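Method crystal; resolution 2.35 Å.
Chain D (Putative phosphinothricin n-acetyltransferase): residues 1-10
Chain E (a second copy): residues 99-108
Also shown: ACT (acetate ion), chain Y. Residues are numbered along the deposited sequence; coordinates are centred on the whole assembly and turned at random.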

# COMPACT_ATOMS: atom_id res chain seq x y z
N MET D 1 0.86 -14.88 40.87
CA MET D 1 1.49 -14.47 39.62
C MET D 1 1.49 -15.59 38.57
O MET D 1 1.09 -16.72 38.84
CB MET D 1 2.92 -14.02 39.89
CG MET D 1 3.79 -15.10 40.51
SD MET D 1 5.43 -14.51 41.00
CE MET D 1 6.37 -14.79 39.50
N PHE D 2 1.95 -15.25 37.36
CA PHE D 2 2.06 -16.21 36.26
C PHE D 2 3.45 -16.83 36.15
O PHE D 2 4.41 -16.35 36.77
CB PHE D 2 1.69 -15.55 34.93
CG PHE D 2 0.24 -15.22 34.81
CD1 PHE D 2 -0.64 -16.15 34.28
CD2 PHE D 2 -0.24 -13.99 35.22
CE1 PHE D 2 -1.98 -15.85 34.16
CE2 PHE D 2 -1.58 -13.69 35.11
CZ PHE D 2 -2.45 -14.62 34.58
N SER D 3 3.54 -17.89 35.35
CA SER D 3 4.81 -18.57 35.11
C SER D 3 4.71 -19.32 33.79
O SER D 3 3.61 -19.47 33.25
CB SER D 3 5.13 -19.55 36.25
OG SER D 3 4.16 -20.58 36.34
N PRO D 4 5.85 -19.78 33.25
CA PRO D 4 5.90 -20.53 31.99
C PRO D 4 5.20 -21.88 32.11
O PRO D 4 5.01 -22.58 31.12
CB PRO D 4 7.40 -20.75 31.77
CG PRO D 4 8.01 -20.58 33.14
CD PRO D 4 7.21 -19.47 33.74
N SER D 5 4.81 -22.23 33.33
CA SER D 5 4.07 -23.46 33.57
C SER D 5 2.57 -23.18 33.67
O SER D 5 1.75 -24.09 33.55
CB SER D 5 4.57 -24.16 34.83
OG SER D 5 5.95 -24.47 34.73
N THR D 6 2.20 -21.92 33.89
CA THR D 6 0.78 -21.56 33.99
C THR D 6 0.26 -20.75 32.80
O THR D 6 -0.95 -20.55 32.67
CB THR D 6 0.46 -20.78 35.28
OG1 THR D 6 1.36 -19.67 35.43
CG2 THR D 6 0.56 -21.69 36.50
N THR D 7 1.16 -20.28 31.94
CA THR D 7 0.74 -19.43 30.83
C THR D 7 1.62 -19.51 29.58
O THR D 7 2.84 -19.65 29.67
CB THR D 7 0.60 -17.95 31.25
OG1 THR D 7 -0.18 -17.25 30.27
CG2 THR D 7 1.96 -17.30 31.39
N THR D 8 0.97 -19.41 28.43
CA THR D 8 1.68 -19.30 27.16
C THR D 8 1.73 -17.84 26.77
O THR D 8 0.70 -17.19 26.57
CB THR D 8 0.97 -20.06 26.04
OG1 THR D 8 1.01 -21.47 26.32
CG2 THR D 8 1.67 -19.80 24.70
N LEU D 9 2.95 -17.31 26.69
CA LEU D 9 3.15 -15.95 26.24
C LEU D 9 3.15 -15.97 24.72
O LEU D 9 3.75 -16.84 24.10
CB LEU D 9 4.49 -15.43 26.77
CG LEU D 9 4.71 -13.92 26.72
CD1 LEU D 9 3.77 -13.24 27.68
CD2 LEU D 9 6.16 -13.60 27.06
N PHE D 10 2.46 -15.01 24.10
CA PHE D 10 2.43 -14.95 22.64
C PHE D 10 2.26 -13.53 22.16
O PHE D 10 1.77 -12.66 22.89
CB PHE D 10 1.28 -15.81 22.09
CG PHE D 10 -0.06 -15.14 22.15
CD1 PHE D 10 -0.54 -14.43 21.06
CD2 PHE D 10 -0.83 -15.20 23.30
CE1 PHE D 10 -1.77 -13.81 21.11
CE2 PHE D 10 -2.05 -14.58 23.36
CZ PHE D 10 -2.53 -13.88 22.27
N HIS E 99 6.75 -6.32 35.38
CA HIS E 99 5.79 -6.38 36.46
C HIS E 99 5.92 -7.71 37.22
O HIS E 99 6.14 -8.75 36.62
CB HIS E 99 4.37 -6.21 35.92
CG HIS E 99 3.32 -6.18 36.98
ND1 HIS E 99 2.85 -7.33 37.58
CD2 HIS E 99 2.65 -5.15 37.55
CE1 HIS E 99 1.93 -7.01 38.48
NE2 HIS E 99 1.79 -5.69 38.48
N LYS E 100 5.80 -7.64 38.54
CA LYS E 100 6.04 -8.80 39.40
C LYS E 100 5.19 -10.03 39.05
O LYS E 100 5.60 -11.15 39.32
CB LYS E 100 5.87 -8.43 40.88
CG LYS E 100 4.50 -7.88 41.25
CD LYS E 100 4.53 -7.24 42.65
CE LYS E 100 3.20 -7.45 43.37
N ASP E 101 4.02 -9.83 38.45
CA ASP E 101 3.17 -10.99 38.11
C ASP E 101 3.53 -11.64 36.80
O ASP E 101 2.97 -12.67 36.45
CB ASP E 101 1.69 -10.62 38.13
CG ASP E 101 1.19 -10.30 39.52
OD1 ASP E 101 1.74 -10.88 40.49
OD2 ASP E 101 0.27 -9.47 39.66
N TYR E 102 4.48 -11.05 36.09
CA TYR E 102 4.81 -11.56 34.77
C TYR E 102 6.29 -11.85 34.60
O TYR E 102 6.77 -12.06 33.48
CB TYR E 102 4.29 -10.61 33.70
CG TYR E 102 2.79 -10.52 33.73
CD1 TYR E 102 2.16 -9.60 34.53
CD2 TYR E 102 2.01 -11.37 32.96
CE1 TYR E 102 0.79 -9.52 34.57
CE2 TYR E 102 0.64 -11.30 33.00
CZ TYR E 102 0.03 -10.37 33.80
OH TYR E 102 -1.35 -10.27 33.85
N ARG E 103 7.01 -11.88 35.71
CA ARG E 103 8.42 -12.23 35.65
C ARG E 103 8.61 -13.70 35.31
O ARG E 103 7.77 -14.55 35.63
CB ARG E 103 9.13 -11.90 36.96
CG ARG E 103 9.12 -10.43 37.26
CD ARG E 103 10.12 -10.05 38.32
NE ARG E 103 9.92 -8.65 38.68
CZ ARG E 103 9.63 -8.22 39.90
NH1 ARG E 103 9.43 -6.93 40.10
NH2 ARG E 103 9.56 -9.07 40.92
N GLY E 104 9.72 -13.99 34.64
CA GLY E 104 10.09 -15.34 34.33
C GLY E 104 9.45 -15.86 33.07
O GLY E 104 9.41 -17.07 32.86
N LEU E 105 8.95 -14.96 32.22
CA LEU E 105 8.26 -15.37 30.99
C LEU E 105 9.05 -15.03 29.73
O LEU E 105 8.65 -15.39 28.62
CB LEU E 105 6.86 -14.74 30.90
CG LEU E 105 5.90 -15.03 32.06
CD1 LEU E 105 4.57 -14.26 31.96
CD2 LEU E 105 5.65 -16.52 32.13
N GLY E 106 10.15 -14.31 29.89
CA GLY E 106 10.96 -13.94 28.74
C GLY E 106 10.56 -12.60 28.15
O GLY E 106 10.95 -12.27 27.03
N LEU E 107 9.81 -11.80 28.90
CA LEU E 107 9.43 -10.46 28.46
C LEU E 107 10.62 -9.52 28.40
O LEU E 107 10.72 -8.68 27.51
CB LEU E 107 8.39 -9.87 29.40
CG LEU E 107 6.97 -10.32 29.08
CD1 LEU E 107 6.01 -9.75 30.11
CD2 LEU E 107 6.58 -9.89 27.68
N SER E 108 11.50 -9.65 29.38
CA SER E 108 12.70 -8.82 29.47
C SER E 108 13.46 -8.87 28.17
O SER E 108 13.87 -7.85 27.62
CB SER E 108 13.60 -9.33 30.60
OG SER E 108 13.04 -9.01 31.85
C ACT Y . 11.80 -11.52 33.90
O ACT Y . 11.41 -11.26 32.73
OXT ACT Y . 12.05 -12.73 34.13
CH3 ACT Y . 11.97 -10.47 34.96
O HOH W 1 7.31 -16.99 37.02

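The N-terminal stretch of chain D runs extended through Ser D3, turns through Pro D4 to Thr D6, then enters a strand at Thr D7, while the chain E loop leads into a helix that begins at Leu E107. Together they bury 551 Å², both sides summed. One direct hydrogen bond joins the two backbones, from Phe D2 N to Asp E101 O (2.9 Å, nearly straight at 164°). A little further along, Phe D2 O and Arg E103 O lie 4.0 Å apart, and a water donates to both, 3.0 Å to Phe D2 O and 2.8 Å to Arg E103 O. Each stretch also braces itself: Thr D6 N donates to Ser D3 O (2.9 Å), and Asp E101 N to His E99 ND1 (2.9 Å). Gly E104 and Gly E106 both have positive phi, which glycine accommodates readily; at Gly E106, just before the helix, a CB would also jam against the preceding carbonyl.

Leu E105 is the apolar centre of the contact. Its CD2 methyl packs 3.7 Å from Pro D4 CD, an apolar carbon presented by the proline ring, and 3.8 Å from Thr D7 CG2, so the threonine offers a methyl here while its OG1 is hydrogen-bonded elsewhere in the structure. Leu D9, buried and pointing toward chain E, extends this patch: its CD2 lies 3.8 Å from Leu E107 CD2 and 4.1 Å from Leu E105 CB. Branched, uncharged leucines suit such a site because they fill space without needing polar partners. Nearer the N-terminus, the flat aromatic rings of Phe D2 and Tyr E102 can lie near parallel (21°) but slid apart, touching through Phe D2 CD2 and Tyr E102 CE2 at 3.6 Å. Exposed Met D1 lays its flexible chain along the loop, with CE 3.7 Å from Lys E100 O.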